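Local coordinates for synaptic vesicle glycoprotein 2C (Homo sapiens, PDB 5JLV), which is a synaptic vesicle membrane glycoprotein whose luminal domain serves as a protein receptor for botulinum neurotoxin A, at residues V55-V60 and C70-V75. Sequence-based numbering, arbitrary orientation.
Sequences VKFKSV and CTFEDV
Phe57 and Phe72 meet in the buried interior, the far ring atom CZ of Phe57 standing 4.1 Å from the rim atom CE2 of Phe72. The Phe57 atom lies near the plane of the Phe72 ring, at its edge, and the two side chains cross at about a right angle. Val75 closes on the edge of the Phe57 ring, its CB standing 4.1 Å from CE2 of Phe57. A chi1 of -62° sets CG of Phe57 anti to the carbonyl carbon and beside the backbone N; Phe72 shares this setting, and each ring reaches the other segment with its outer atoms. Within segment 55-60, CG1 of Val55 sits over the centre of the Phe57 ring, 3.6 Å above its plane. Val55 and Val75 also touch more loosely, CB to CG1 at 4.4 Å.

The backbones approach at the same valines: CA of Val75 lies 3.2 Å from the carbonyl O of Val55 in a bent CA-H...O contact (129° at H). Ladder hydrogen bonds instead run from Val55 and Phe57 to strand 76-78, whereas Phe72 continues into a row of rings with Phe52 and Phe92. At the corner beside Val75, the exposed Asp74 accepts a hydrogen bond from Asn94 through OD1.

Strands 56-58 and 71-73 lie on different faces of one right-handed quadrilateral beta-helix, each pairing in parallel with strands of neighbouring coils, with inward phenylalanines filling its core, as in pentapeptide-repeat proteins.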
loop_
_atom_site.group_PDB
_atom_site.type_symbol
_atom_site.label_atom_id
_atom_site.label_comp_id
_atom_site.label_asym_id
_atom_site.label_seq_id
_atom_site.Cartn_x
_atom_site.Cartn_y
_atom_site.Cartn_z
ATOM N N VAL C 55 6.602 32.580 7.978
ATOM C CA VAL C 55 5.669 33.684 8.051
ATOM C C VAL C 55 5.042 33.774 9.441
ATOM O O VAL C 55 4.716 32.752 10.055
ATOM C CB VAL C 55 4.562 33.526 6.987
ATOM C CG1 VAL C 55 3.493 34.603 7.123
ATOM C CG2 VAL C 55 5.167 33.539 5.592
ATOM N N LYS C 56 4.895 34.996 9.940
ATOM C CA LYS C 56 4.028 35.249 11.086
ATOM C C LYS C 56 2.712 35.875 10.617
ATOM O O LYS C 56 2.702 36.977 10.061
ATOM C CB LYS C 56 4.724 36.143 12.119
ATOM C CG LYS C 56 5.964 35.514 12.742
ATOM C CD LYS C 56 6.498 36.328 13.913
ATOM C CE LYS C 56 7.338 37.496 13.438
ATOM N NZ LYS C 56 8.085 38.119 14.564
ATOM N N PHE C 57 1.613 35.149 10.820
ATOM C CA PHE C 57 0.268 35.666 10.565
ATOM C C PHE C 57 -0.283 36.323 11.827
ATOM O O PHE C 57 -0.248 35.736 12.913
ATOM C CB PHE C 57 -0.674 34.546 10.133
ATOM C CG PHE C 57 -0.280 33.874 8.851
ATOM C CD1 PHE C 57 -0.642 34.419 7.624
ATOM C CD2 PHE C 57 0.438 32.671 8.869
ATOM C CE1 PHE C 57 -0.287 33.787 6.432
ATOM C CE2 PHE C 57 0.796 32.043 7.686
ATOM C CZ PHE C 57 0.429 32.598 6.469
ATOM N N LYS C 58 -0.788 37.545 11.690
ATOM C CA LYS C 58 -1.332 38.271 12.836
ATOM C C LYS C 58 -2.642 38.923 12.422
ATOM O O LYS C 58 -2.646 39.844 11.587
ATOM C CB LYS C 58 -0.340 39.335 13.332
ATOM C CG LYS C 58 1.044 38.813 13.701
ATOM C CD LYS C 58 2.003 39.956 14.038
ATOM C CE LYS C 58 3.412 39.419 14.265
ATOM N NZ LYS C 58 4.319 40.408 14.899
ATOM N N SER C 59 -3.748 38.443 12.994
ATOM C CA SER C 59 -5.089 38.934 12.641
ATOM C C SER C 59 -5.286 38.887 11.123
ATOM O O SER C 59 -5.543 39.900 10.477
ATOM C CB SER C 59 -5.321 40.357 13.179
ATOM O OG SER C 59 -4.878 40.475 14.518
ATOM N N VAL C 60 -5.121 37.696 10.567
ATOM C CA VAL C 60 -5.315 37.467 9.151
ATOM C C VAL C 60 -6.446 36.471 9.019
ATOM O O VAL C 60 -6.443 35.438 9.691
ATOM C CB VAL C 60 -4.034 36.902 8.486
ATOM C CG1 VAL C 60 -4.319 36.420 7.060
ATOM C CG2 VAL C 60 -2.924 37.947 8.477
ATOM N N CYS C 70 0.142 23.949 -1.878
ATOM C CA CYS C 70 0.854 24.956 -1.125
ATOM C C CYS C 70 1.707 24.294 -0.064
ATOM O O CYS C 70 1.526 23.102 0.235
ATOM C CB CYS C 70 -0.115 25.965 -0.528
ATOM S SG CYS C 70 -0.893 27.011 -1.792
ATOM N N THR C 71 2.681 25.045 0.444
ATOM C CA THR C 71 3.510 24.632 1.571
ATOM C C THR C 71 3.467 25.731 2.624
ATOM O O THR C 71 3.766 26.898 2.328
ATOM C CB THR C 71 4.978 24.407 1.143
ATOM O OG1 THR C 71 5.042 23.392 0.138
ATOM C CG2 THR C 71 5.848 23.990 2.332
ATOM N N PHE C 72 3.054 25.366 3.833
ATOM C CA PHE C 72 3.188 26.230 5.003
ATOM C C PHE C 72 4.300 25.649 5.857
ATOM O O PHE C 72 4.207 24.498 6.305
ATOM C CB PHE C 72 1.882 26.281 5.799
ATOM C CG PHE C 72 0.753 27.009 5.097
ATOM C CD1 PHE C 72 -0.041 26.354 4.140
ATOM C CD2 PHE C 72 0.463 28.335 5.404
ATOM C CE1 PHE C 72 -1.089 27.022 3.507
ATOM C CE2 PHE C 72 -0.588 29.004 4.770
ATOM C CZ PHE C 72 -1.360 28.349 3.823
ATOM N N GLU C 73 5.369 26.421 6.056
ATOM C CA GLU C 73 6.563 25.901 6.714
ATOM C C GLU C 73 7.138 26.880 7.729
ATOM O O GLU C 73 7.424 28.036 7.395
ATOM C CB GLU C 73 7.619 25.546 5.674
ATOM C CG GLU C 73 8.868 24.924 6.241
ATOM C CD GLU C 73 9.786 24.423 5.153
ATOM O OE1 GLU C 73 10.747 25.141 4.812
ATOM O OE2 GLU C 73 9.533 23.322 4.622
ATOM N N ASP C 74 7.306 26.404 8.966
ATOM C CA ASP C 74 7.813 27.223 10.079
ATOM C C ASP C 74 7.007 28.508 10.249
ATOM O O ASP C 74 7.576 29.597 10.349
ATOM C CB ASP C 74 9.311 27.541 9.910
ATOM C CG ASP C 74 10.200 26.324 10.130
ATOM O OD1 ASP C 74 9.863 25.484 10.993
ATOM O OD2 ASP C 74 11.247 26.215 9.450
ATOM N N VAL C 75 5.683 28.376 10.272
ATOM C CA VAL C 75 4.814 29.531 10.441
ATOM C C VAL C 75 4.188 29.567 11.835
ATOM O O VAL C 75 3.907 28.513 12.441
ATOM C CB VAL C 75 3.737 29.659 9.323
ATOM C CG1 VAL C 75 4.310 29.290 7.956
ATOM C CG2 VAL C 75 2.511 28.831 9.625
#